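4-amino-4-deoxy-L-arabinose transferase or related glycosyltransferases of PMT family (Cupriavidus metallidurans, PDB 5EZM) probably transfers 4-amino-4-deoxy-L-arabinose from an undecaprenyl-phosphate carrier to lipid A, as a zinc-binding membrane glycosyltransferase of the GT-C fold. Local coordinates at residues 66-71 against 78-83; 73-78 against 95-100; 138-143 against 362-367; 294-299 against 354-359. All blocks are in the same frame, centred on the assembly; numbering follows the deposited sequence.

Contact 1: residues 66-71 against 78-83; sequences SREMFA and IRYNAL
The carboxylate of Glu68 turns its syn sides to the Asn81 and Ala82 amides in the type I' turn Tyr80-Leu83. Its OE2 stands oblique to the Tyr80 ring; near the rim of that ring, Asn81 ND2 lies 3.2 Å above one face. Asn81 N donates to the syn lone pair of Glu68 OE2 at 2.6 Å, a bent bond of 139°. Ala82 N reaches Glu68 OE1 at 2.8 Å and nearly straight, 169°, though tilted from the carboxylate plane. Glu68 CG lies anti to the carbonyl carbon (chi1 -71°) and the chain is extended beyond it, which carries the carboxylate from helix 58-72 to the turn amides. One residue on, Met69 bends at its last torsion to put CE 4.1 Å from Ile78 CG1. Arg79 NH1 bonds Ala82 O at 2.9 Å and forms a salt bridge with Glu517, while Asn81 OD1 accepts from Leu501 N. Shortening Glu68 to an alanine is likely to leave two adjacent turn amides without their acceptor and the hairpin less tied to the helix. Glu64 OE2 lies close to Glu68 OE2, which may raise the pair's proton affinity; the two N-H donors should work against this by stabilising charge on Glu68.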
# COMPACT_ATOMS: atom_id res chain seq x y z
N SER A 66 4.58 9.81 9.95
CA SER A 66 5.06 10.88 9.10
C SER A 66 4.72 12.25 9.67
O SER A 66 5.51 13.19 9.58
CB SER A 66 4.50 10.73 7.69
OG SER A 66 5.03 9.57 7.07
N ARG A 67 3.54 12.38 10.29
CA ARG A 67 3.19 13.64 10.93
C ARG A 67 4.19 13.99 12.03
O ARG A 67 4.67 15.12 12.11
CB ARG A 67 1.77 13.59 11.49
CG ARG A 67 1.31 14.93 12.07
CD ARG A 67 0.06 14.80 12.91
NE ARG A 67 0.31 14.13 14.18
CZ ARG A 67 0.77 14.75 15.27
NH1 ARG A 67 0.98 14.07 16.39
NH2 ARG A 67 1.03 16.05 15.23
N GLU A 68 4.50 13.01 12.89
CA GLU A 68 5.40 13.28 14.01
C GLU A 68 6.80 13.61 13.52
O GLU A 68 7.46 14.50 14.07
CB GLU A 68 5.43 12.08 14.95
CG GLU A 68 4.14 11.90 15.74
CD GLU A 68 4.13 10.66 16.59
OE1 GLU A 68 5.17 10.35 17.21
OE2 GLU A 68 3.08 9.98 16.63
N MET A 69 7.27 12.91 12.49
CA MET A 69 8.55 13.26 11.88
C MET A 69 8.52 14.68 11.34
O MET A 69 9.47 15.46 11.53
CB MET A 69 8.90 12.26 10.78
CG MET A 69 10.25 12.47 10.14
SD MET A 69 10.60 11.19 8.91
CE MET A 69 10.60 9.71 9.91
N PHE A 70 7.41 15.05 10.70
CA PHE A 70 7.24 16.39 10.15
C PHE A 70 7.27 17.45 11.24
O PHE A 70 7.87 18.52 11.06
CB PHE A 70 5.92 16.44 9.38
CG PHE A 70 5.52 17.80 8.88
CD1 PHE A 70 6.36 18.53 8.07
CD2 PHE A 70 4.28 18.32 9.20
CE1 PHE A 70 5.99 19.78 7.60
CE2 PHE A 70 3.89 19.56 8.73
CZ PHE A 70 4.75 20.29 7.93
N ALA A 71 6.65 17.18 12.38
CA ALA A 71 6.60 18.14 13.47
C ALA A 71 7.88 18.20 14.27
O ALA A 71 8.14 19.21 14.93
CB ALA A 71 5.43 17.83 14.40
N ILE A 78 12.74 7.11 13.93
CA ILE A 78 11.31 7.01 13.66
C ILE A 78 10.55 6.84 14.97
O ILE A 78 10.96 6.08 15.86
CB ILE A 78 11.04 5.83 12.71
CG1 ILE A 78 11.78 6.03 11.39
CG2 ILE A 78 9.55 5.67 12.46
CD1 ILE A 78 11.71 4.82 10.48
N ARG A 79 9.44 7.57 15.11
CA ARG A 79 8.62 7.51 16.31
C ARG A 79 7.15 7.39 15.94
O ARG A 79 6.69 7.99 14.96
CB ARG A 79 8.85 8.73 17.20
CG ARG A 79 10.20 8.72 17.89
CD ARG A 79 10.29 9.79 18.97
NE ARG A 79 11.61 9.78 19.60
CZ ARG A 79 11.90 9.09 20.69
NH1 ARG A 79 10.97 8.36 21.29
NH2 ARG A 79 13.13 9.14 21.20
N TYR A 80 6.42 6.61 16.74
CA TYR A 80 4.98 6.42 16.57
C TYR A 80 4.34 6.70 17.93
O TYR A 80 4.56 5.95 18.89
CB TYR A 80 4.66 5.01 16.08
CG TYR A 80 3.22 4.77 15.69
CD1 TYR A 80 2.43 5.81 15.20
CD2 TYR A 80 2.64 3.52 15.83
CE1 TYR A 80 1.11 5.59 14.84
CE2 TYR A 80 1.31 3.30 15.48
CZ TYR A 80 0.55 4.34 14.98
OH TYR A 80 -0.77 4.12 14.63
N ASN A 81 3.56 7.78 18.00
CA ASN A 81 3.00 8.26 19.26
C ASN A 81 4.10 8.52 20.28
O ASN A 81 4.06 8.04 21.42
CB ASN A 81 1.94 7.29 19.79
CG ASN A 81 0.76 7.16 18.85
OD1 ASN A 81 -0.17 7.98 18.88
ND2 ASN A 81 0.78 6.14 18.00
N ALA A 82 5.12 9.26 19.84
CA ALA A 82 6.23 9.72 20.67
C ALA A 82 7.14 8.57 21.08
O ALA A 82 8.14 8.78 21.77
CB ALA A 82 5.72 10.46 21.91
N LEU A 83 6.84 7.35 20.63
CA LEU A 83 7.61 6.17 21.01
C LEU A 83 8.38 5.63 19.81
O LEU A 83 7.90 5.66 18.67
CB LEU A 83 6.70 5.08 21.57
CG LEU A 83 5.90 5.44 22.81
CD1 LEU A 83 4.97 4.29 23.16
CD2 LEU A 83 6.84 5.76 23.97

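Contact 2: residues 73-78 against 95-100; sequences GDWVTI and VTVVGY. With MPG ([(Z)-octadec-9-enyl] (2R)-2,3-bis(oxidanyl)propanoate), chain B; MPG ([(Z)-octadec-9-enyl] (2R)-2,3-bis(oxidanyl)propanoate), chain C; MPG ([(Z)-octadec-9-enyl] (2R)-2,3-bis(oxidanyl)propanoate), chain H.
Trp75 stretches from the loop after helix 58-72 toward Val97 and Val98 on helix 91-103, coming from the direction opposite to Val97. Its CB leads to CG, which is anti to the carbonyl carbon (chi1 -72°), and the indole runs on to the helix. Over the centre of one indole face sits C6 of the MPG of chain B, 3.5 Å from Trp75 CD2. Farther out, CZ2 meets Val97 CG1 at 3.5 Å, the methyl approaching the ring obliquely and also coming near CE2 and NE1. At the tip, Trp75 CH2 touches Val98 CG2 at 3.8 Å and C3 of the MPG of chain C at 3.6 Å. The two branches of Val98 serve different lipids: CG2 lies 3.8 Å from C2 of the chain C molecule, and CG1 is 4.0 Å from C5 of that of chain H. With only a methyl at Trp75, as in alanine, a gap would probably open between loop and helix, and the chain B lipid would lose the ring face that meets its C6 and the chain C lipid a neighbour. Within the loop, Asp74 OD1 accepts from Val76 N (an Asx turn) and from Thr77 N, which extends it to an Asx motif; Trp75 O accepts from Trp94 NE1. Trp75, Val97 and Val98 form an apolar patch of a membrane protein, with Trp75 and Val98 touching single-chain lipid molecules.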
# COMPACT_ATOMS: atom_id res chain seq x y z
N GLY A 73 11.19 17.12 12.95
CA GLY A 73 12.38 17.29 12.14
C GLY A 73 13.39 16.16 12.24
O GLY A 73 14.37 16.17 11.49
N ASP A 74 13.18 15.20 13.13
CA ASP A 74 14.08 14.06 13.28
C ASP A 74 13.73 13.04 12.20
O ASP A 74 12.79 12.26 12.35
CB ASP A 74 13.96 13.46 14.67
CG ASP A 74 15.09 12.49 14.99
OD1 ASP A 74 15.76 12.01 14.06
OD2 ASP A 74 15.30 12.22 16.19
N TRP A 75 14.50 13.04 11.11
CA TRP A 75 14.30 12.10 10.02
C TRP A 75 15.06 10.80 10.20
O TRP A 75 15.10 9.98 9.28
CB TRP A 75 14.71 12.75 8.69
CG TRP A 75 13.78 13.81 8.19
CD1 TRP A 75 13.03 14.67 8.95
CD2 TRP A 75 13.49 14.12 6.82
NE1 TRP A 75 12.30 15.50 8.13
CE2 TRP A 75 12.56 15.19 6.82
CE3 TRP A 75 13.92 13.61 5.60
CZ2 TRP A 75 12.07 15.75 5.65
CZ3 TRP A 75 13.43 14.16 4.43
CH2 TRP A 75 12.51 15.22 4.46
N VAL A 76 15.67 10.59 11.36
CA VAL A 76 16.48 9.40 11.63
C VAL A 76 15.78 8.46 12.60
O VAL A 76 15.59 7.28 12.31
CB VAL A 76 17.88 9.80 12.16
CG1 VAL A 76 18.71 8.56 12.45
CG2 VAL A 76 18.58 10.70 11.16
N THR A 77 15.39 8.96 13.77
CA THR A 77 14.76 8.15 14.80
C THR A 77 13.25 8.17 14.57
O THR A 77 12.56 9.11 14.97
CB THR A 77 15.13 8.66 16.19
OG1 THR A 77 16.55 8.83 16.27
CG2 THR A 77 14.67 7.68 17.26
N ILE A 78 12.74 7.11 13.93
CA ILE A 78 11.31 7.01 13.66
C ILE A 78 10.55 6.84 14.97
O ILE A 78 10.96 6.08 15.86
CB ILE A 78 11.04 5.83 12.71
CG1 ILE A 78 11.78 6.03 11.39
CG2 ILE A 78 9.55 5.67 12.46
CD1 ILE A 78 11.71 4.82 10.48
N VAL A 95 9.23 10.50 2.10
CA VAL A 95 8.42 11.01 1.00
C VAL A 95 7.16 11.67 1.54
O VAL A 95 6.82 12.80 1.15
CB VAL A 95 8.08 9.88 0.01
CG1 VAL A 95 7.19 10.41 -1.11
CG2 VAL A 95 9.36 9.27 -0.56
N THR A 96 6.46 11.00 2.45
CA THR A 96 5.24 11.57 3.01
C THR A 96 5.51 12.90 3.68
O THR A 96 4.69 13.82 3.60
CB THR A 96 4.59 10.60 3.99
OG1 THR A 96 4.37 9.33 3.36
CG2 THR A 96 3.25 11.15 4.48
N VAL A 97 6.67 13.04 4.33
CA VAL A 97 6.98 14.27 5.04
C VAL A 97 7.27 15.40 4.06
O VAL A 97 6.86 16.55 4.28
CB VAL A 97 8.16 14.06 6.02
CG1 VAL A 97 8.71 15.40 6.47
CG2 VAL A 97 7.71 13.26 7.22
N VAL A 98 7.97 15.10 2.96
CA VAL A 98 8.12 16.10 1.92
C VAL A 98 6.75 16.54 1.41
O VAL A 98 6.49 17.74 1.22
CB VAL A 98 9.01 15.57 0.78
CG1 VAL A 98 9.06 16.58 -0.36
CG2 VAL A 98 10.41 15.29 1.29
N GLY A 99 5.85 15.58 1.21
CA GLY A 99 4.49 15.93 0.82
C GLY A 99 3.81 16.84 1.82
O GLY A 99 3.13 17.80 1.44
N TYR A 100 4.00 16.57 3.12
CA TYR A 100 3.43 17.43 4.16
C TYR A 100 4.00 18.84 4.08
O TYR A 100 3.28 19.82 4.24
CB TYR A 100 3.71 16.83 5.54
CG TYR A 100 2.87 15.63 5.91
CD1 TYR A 100 1.70 15.32 5.22
CD2 TYR A 100 3.25 14.80 6.96
CE1 TYR A 100 0.94 14.22 5.57
CE2 TYR A 100 2.49 13.70 7.31
CZ TYR A 100 1.34 13.41 6.62
OH TYR A 100 0.59 12.31 6.97
C2 MPG B . 14.91 20.42 9.67
C3 MPG B . 14.72 19.69 8.34
C4 MPG B . 15.34 18.31 8.35
C5 MPG B . 15.68 17.82 6.93
C6 MPG B . 16.16 16.35 6.91
C1 MPG B . 14.63 21.92 9.55
C2 MPG C . 13.05 17.99 1.54
C3 MPG C . 13.21 18.41 2.99
C4 MPG C . 11.88 18.77 3.63
C5 MPG C . 12.03 19.68 4.86
C6 MPG C . 10.81 19.61 5.79
C7 MPG C . 10.97 20.49 7.04
C8 MPG C . 10.31 19.87 8.29
C9 MPG C . 10.54 20.71 9.57
C1 MPG C . 14.36 17.48 0.92
C2 MPG H . 10.94 13.01 -2.25
C3 MPG H . 10.57 12.60 -3.67
C4 MPG H . 9.18 13.04 -4.10
C5 MPG H . 8.35 13.68 -2.97
C6 MPG H . 6.98 14.20 -3.46
C7 MPG H . 6.05 14.58 -2.29
C1 MPG H . 12.27 12.39 -1.79

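Contact 3: residues 138-143 against 362-367; sequences AAFTGL and VALDRL
Phe140 and Leu364 make the close part of this contact, their side chains crossing at an angle between helix 135-147 and helix 352-365. Leu364 CB stands over one face of the Phe140 ring, toward its rim: it is 3.9 Å from the centroid and 25° off the ring normal, a CH-pi contact. The nearest ring atom is CD1, 3.6 Å from Leu364 CB. The Leu364 CD1 branch also reaches the base of the phenylalanine, 3.9 Å from Phe140 CD1 and 4.1 Å from Phe140 CB. Phe140 CG is anti to its carbonyl carbon, with chi1 at -75°, which directs the ring across to the leucine. Leu436 and Val439 of helix 435-456 also touch Phe140, so this part is buried among three helices.

Toward Asp365 the fit is looser and the surroundings are partly exposed. Here the ring meets mostly backbone, with Phe140 CD2 3.8 Å from Asp365 CA, and the carboxylate only skirts it: Asp365 OD1 is 4.1 Å from Phe140 CE2. That oxygen instead belongs to a salt bridge with Arg136, an ion pair that joins the same two helices beside the apolar patch. Apolar packing of two helices, with the pair to Arg136 next to it on the more exposed side, is consistent with the border of a transmembrane helix bundle, such as that of GT-C enzymes.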
# COMPACT_ATOMS: atom_id res chain seq x y z
N ALA A 138 3.63 -1.76 -25.03
CA ALA A 138 3.78 -0.86 -23.88
C ALA A 138 2.44 -0.25 -23.49
O ALA A 138 2.12 -0.15 -22.30
CB ALA A 138 4.80 0.23 -24.20
N ALA A 139 1.66 0.18 -24.49
CA ALA A 139 0.32 0.68 -24.21
C ALA A 139 -0.51 -0.37 -23.49
O ALA A 139 -1.17 -0.09 -22.49
CB ALA A 139 -0.36 1.13 -25.50
N PHE A 140 -0.46 -1.62 -23.98
CA PHE A 140 -1.18 -2.68 -23.29
C PHE A 140 -0.68 -2.88 -21.86
O PHE A 140 -1.45 -3.27 -20.98
CB PHE A 140 -1.08 -3.98 -24.09
CG PHE A 140 -1.94 -4.00 -25.31
CD1 PHE A 140 -3.31 -3.82 -25.20
CD2 PHE A 140 -1.40 -4.18 -26.57
CE1 PHE A 140 -4.12 -3.83 -26.32
CE2 PHE A 140 -2.20 -4.19 -27.70
CZ PHE A 140 -3.56 -4.02 -27.57
N THR A 141 0.61 -2.62 -21.61
CA THR A 141 1.13 -2.75 -20.25
C THR A 141 0.58 -1.65 -19.35
O THR A 141 0.17 -1.92 -18.21
CB THR A 141 2.66 -2.73 -20.27
OG1 THR A 141 3.15 -4.02 -20.65
CG2 THR A 141 3.22 -2.37 -18.90
N GLY A 142 0.56 -0.41 -19.84
CA GLY A 142 -0.03 0.67 -19.06
C GLY A 142 -1.50 0.43 -18.75
O GLY A 142 -1.94 0.58 -17.61
N LEU A 143 -2.27 0.02 -19.77
CA LEU A 143 -3.67 -0.31 -19.55
C LEU A 143 -3.82 -1.46 -18.56
O LEU A 143 -4.68 -1.42 -17.67
CB LEU A 143 -4.34 -0.67 -20.87
CG LEU A 143 -4.25 0.43 -21.94
CD1 LEU A 143 -4.68 -0.10 -23.29
CD2 LEU A 143 -5.09 1.61 -21.52
N VAL A 362 2.41 -8.01 -23.51
CA VAL A 362 2.75 -8.77 -24.70
C VAL A 362 1.61 -9.71 -25.07
O VAL A 362 1.31 -9.89 -26.26
CB VAL A 362 4.09 -9.51 -24.53
CG1 VAL A 362 5.16 -8.55 -24.04
CG2 VAL A 362 3.98 -10.68 -23.59
N ALA A 363 0.93 -10.28 -24.07
CA ALA A 363 -0.15 -11.21 -24.38
C ALA A 363 -1.26 -10.51 -25.15
O ALA A 363 -1.63 -10.92 -26.26
CB ALA A 363 -0.69 -11.84 -23.10
N LEU A 364 -1.77 -9.41 -24.59
CA LEU A 364 -2.75 -8.60 -25.31
C LEU A 364 -2.23 -8.17 -26.67
O LEU A 364 -3.01 -8.02 -27.62
CB LEU A 364 -3.13 -7.37 -24.47
CG LEU A 364 -3.69 -7.65 -23.07
CD1 LEU A 364 -3.80 -6.37 -22.25
CD2 LEU A 364 -5.03 -8.35 -23.15
N ASP A 365 -0.91 -8.00 -26.80
CA ASP A 365 -0.36 -7.55 -28.07
C ASP A 365 -0.52 -8.59 -29.18
O ASP A 365 -0.52 -8.22 -30.35
CB ASP A 365 1.12 -7.20 -27.91
CG ASP A 365 1.69 -6.50 -29.12
OD1 ASP A 365 0.91 -5.81 -29.81
OD2 ASP A 365 2.90 -6.64 -29.38
N ARG A 366 -0.67 -9.86 -28.83
CA ARG A 366 -0.81 -10.92 -29.82
C ARG A 366 -2.26 -11.32 -30.07
O ARG A 366 -2.51 -12.20 -30.89
CB ARG A 366 0.00 -12.15 -29.39
CG ARG A 366 1.48 -11.86 -29.20
CD ARG A 366 2.20 -13.06 -28.61
NE ARG A 366 3.63 -12.81 -28.43
CZ ARG A 366 4.47 -13.64 -27.81
NH1 ARG A 366 4.02 -14.78 -27.30
NH2 ARG A 366 5.75 -13.32 -27.70
N LEU A 367 -3.21 -10.68 -29.39
CA LEU A 367 -4.61 -11.08 -29.50
C LEU A 367 -5.25 -10.53 -30.77
O LEU A 367 -5.05 -9.36 -31.13
CB LEU A 367 -5.39 -10.59 -28.29
CG LEU A 367 -4.98 -11.18 -26.94
CD1 LEU A 367 -5.89 -10.65 -25.83
CD2 LEU A 367 -5.01 -12.70 -26.98

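Contact 4: residues 294-299 against 354-359; sequences GGFLPW and PALGIL. With MPG ([(Z)-octadec-9-enyl] (2R)-2,3-bis(oxidanyl)propanoate), chain L.
Phe296 packs against Leu356 and Gly357 inside the transmembrane helix bundle, from the non-helical link between helix 288-295 and the 3-10 segment that starts at Leu297. Leu356 CB sits over one face of its ring, 4.1 Å from the centroid and 23° off the normal, a CH-pi contact displaced toward the rim. Phe296 CZ is 3.8 Å and CE1 3.9 Å from that CB, so the far end of the ring does the touching. CZ also approaches the helix backbone, 4.1 Å from Gly357 N. Leu356 CG lies anti to its carbonyl carbon (chi1 -66°), which turns the branched end away from the ring and presents CB to it. On the opposite ring face, Trp299 CD1 lies 3.4 Å above the plane, also near the rim; Phe296 is thus held between Leu356 of helix 352-365 and Trp299 of its own segment. A backbone bond from Trp299 N to Phe296 O closes the short turn that places the tryptophan there, and Trp299 NE1 reaches Ala144 O.

The segment also touches lipid. Gly294 O is 3.6 Å from C9 of the MPG of chain L, and Leu297 CD2 is 3.7 Å from its C5. The Leu356 side chain lies about 4 Å from another MPG. A phenylalanine reaching from this link to helix 352-365 is consistent with packing inside the transmembrane part of a GT-C fold.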
# COMPACT_ATOMS: atom_id res chain seq x y z
N GLY A 294 -7.66 -12.27 -7.75
CA GLY A 294 -8.54 -11.13 -7.60
C GLY A 294 -7.85 -9.81 -7.90
O GLY A 294 -8.47 -8.89 -8.44
N GLY A 295 -6.57 -9.70 -7.57
CA GLY A 295 -5.82 -8.48 -7.80
C GLY A 295 -5.41 -8.25 -9.23
O GLY A 295 -4.97 -7.15 -9.57
N PHE A 296 -5.54 -9.27 -10.08
CA PHE A 296 -5.31 -9.16 -11.51
C PHE A 296 -6.56 -9.62 -12.27
O PHE A 296 -6.45 -10.19 -13.36
CB PHE A 296 -4.09 -9.99 -11.92
CG PHE A 296 -3.31 -9.39 -13.05
CD1 PHE A 296 -2.68 -8.16 -12.91
CD2 PHE A 296 -3.18 -10.07 -14.25
CE1 PHE A 296 -1.95 -7.62 -13.95
CE2 PHE A 296 -2.45 -9.53 -15.29
CZ PHE A 296 -1.83 -8.30 -15.14
N LEU A 297 -7.73 -9.34 -11.71
CA LEU A 297 -8.96 -9.98 -12.17
C LEU A 297 -9.32 -9.65 -13.62
O LEU A 297 -9.62 -10.59 -14.38
CB LEU A 297 -10.11 -9.63 -11.22
CG LEU A 297 -11.45 -10.33 -11.47
CD1 LEU A 297 -11.30 -11.84 -11.37
CD2 LEU A 297 -12.49 -9.83 -10.49
N PRO A 298 -9.32 -8.39 -14.07
CA PRO A 298 -9.70 -8.12 -15.46
C PRO A 298 -8.82 -8.80 -16.50
O PRO A 298 -9.19 -8.81 -17.68
CB PRO A 298 -9.60 -6.59 -15.57
CG PRO A 298 -8.77 -6.16 -14.41
CD PRO A 298 -9.08 -7.14 -13.33
N TRP A 299 -7.69 -9.39 -16.10
CA TRP A 299 -6.83 -10.12 -17.02
C TRP A 299 -6.74 -11.61 -16.69
O TRP A 299 -5.93 -12.32 -17.29
CB TRP A 299 -5.43 -9.50 -17.04
CG TRP A 299 -5.44 -8.00 -17.08
CD1 TRP A 299 -4.98 -7.15 -16.11
CD2 TRP A 299 -5.94 -7.16 -18.14
NE1 TRP A 299 -5.16 -5.84 -16.50
CE2 TRP A 299 -5.74 -5.82 -17.74
CE3 TRP A 299 -6.53 -7.42 -19.38
CZ2 TRP A 299 -6.12 -4.74 -18.54
CZ3 TRP A 299 -6.90 -6.35 -20.17
CH2 TRP A 299 -6.69 -5.03 -19.75
N PRO A 354 3.63 -5.41 -11.39
CA PRO A 354 4.27 -4.79 -12.57
C PRO A 354 4.79 -5.79 -13.58
O PRO A 354 4.52 -5.65 -14.78
CB PRO A 354 5.41 -3.97 -11.94
CG PRO A 354 4.95 -3.68 -10.57
CD PRO A 354 4.19 -4.89 -10.13
N ALA A 355 5.51 -6.82 -13.12
CA ALA A 355 5.98 -7.86 -14.03
C ALA A 355 4.82 -8.48 -14.80
O ALA A 355 4.86 -8.58 -16.03
CB ALA A 355 6.73 -8.94 -13.24
N LEU A 356 3.76 -8.88 -14.08
CA LEU A 356 2.55 -9.36 -14.74
C LEU A 356 2.08 -8.37 -15.79
O LEU A 356 1.75 -8.76 -16.93
CB LEU A 356 1.45 -9.61 -13.71
CG LEU A 356 1.72 -10.73 -12.71
CD1 LEU A 356 0.56 -10.85 -11.73
CD2 LEU A 356 1.95 -12.06 -13.43
N GLY A 357 2.07 -7.08 -15.44
CA GLY A 357 1.72 -6.06 -16.42
C GLY A 357 2.49 -6.21 -17.71
O GLY A 357 1.91 -6.30 -18.80
N ILE A 358 3.83 -6.28 -17.60
CA ILE A 358 4.66 -6.50 -18.78
C ILE A 358 4.15 -7.70 -19.57
O ILE A 358 3.88 -7.61 -20.77
CB ILE A 358 6.13 -6.67 -18.38
CG1 ILE A 358 6.64 -5.43 -17.64
CG2 ILE A 358 6.99 -6.96 -19.61
CD1 ILE A 358 8.09 -5.52 -17.25
N LEU A 359 3.98 -8.83 -18.88
CA LEU A 359 3.48 -10.03 -19.55
C LEU A 359 2.14 -9.74 -20.21
O LEU A 359 1.94 -10.05 -21.39
CB LEU A 359 3.37 -11.18 -18.56
CG LEU A 359 4.70 -11.71 -18.02
CD1 LEU A 359 4.50 -12.97 -17.19
CD2 LEU A 359 5.67 -11.97 -19.17
C5 MPG L . -13.81 -9.39 -7.11
C6 MPG L . -12.93 -9.03 -5.91
C7 MPG L . -11.74 -8.12 -6.27
C8 MPG L . -10.62 -8.19 -5.20
C9 MPG L . -9.46 -7.19 -5.43
C10 MPG L . -8.26 -7.46 -4.49
C11 MPG L . -7.40 -6.20 -4.26
C12 MPG L . -6.18 -6.48 -3.32
C13 MPG L . -5.37 -5.20 -3.01
C14 MPG L . -4.37 -5.40 -1.84
C15 MPG L . -3.76 -4.04 -1.34
C16 MPG L . -2.48 -4.24 -0.48

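Overall arrangement
Two clusters lie on opposite sides of the chain's centre. Contacts 1 and 2 share Ile78, have centres about 8 Å apart and interlock: Ser66 packs on Thr96 and Val97, so helix 58-72 lies against helix 91-103. Contacts 3 and 4 both use helix 352-365, their centres about 11 Å apart; Thr141 OG1 forms a probable hydrogen bond with Gly357 O, and Leu364 CD1 packs on Trp299. Between clusters the closest pair is contacts 2 and 4, about 17 Å at nearest atoms. Contact 1 is nearest the zinc site: the Tyr80 side chain is about 8 Å from that of the ligand Glu87. Contacts 2, 3 and 4 lie away from it.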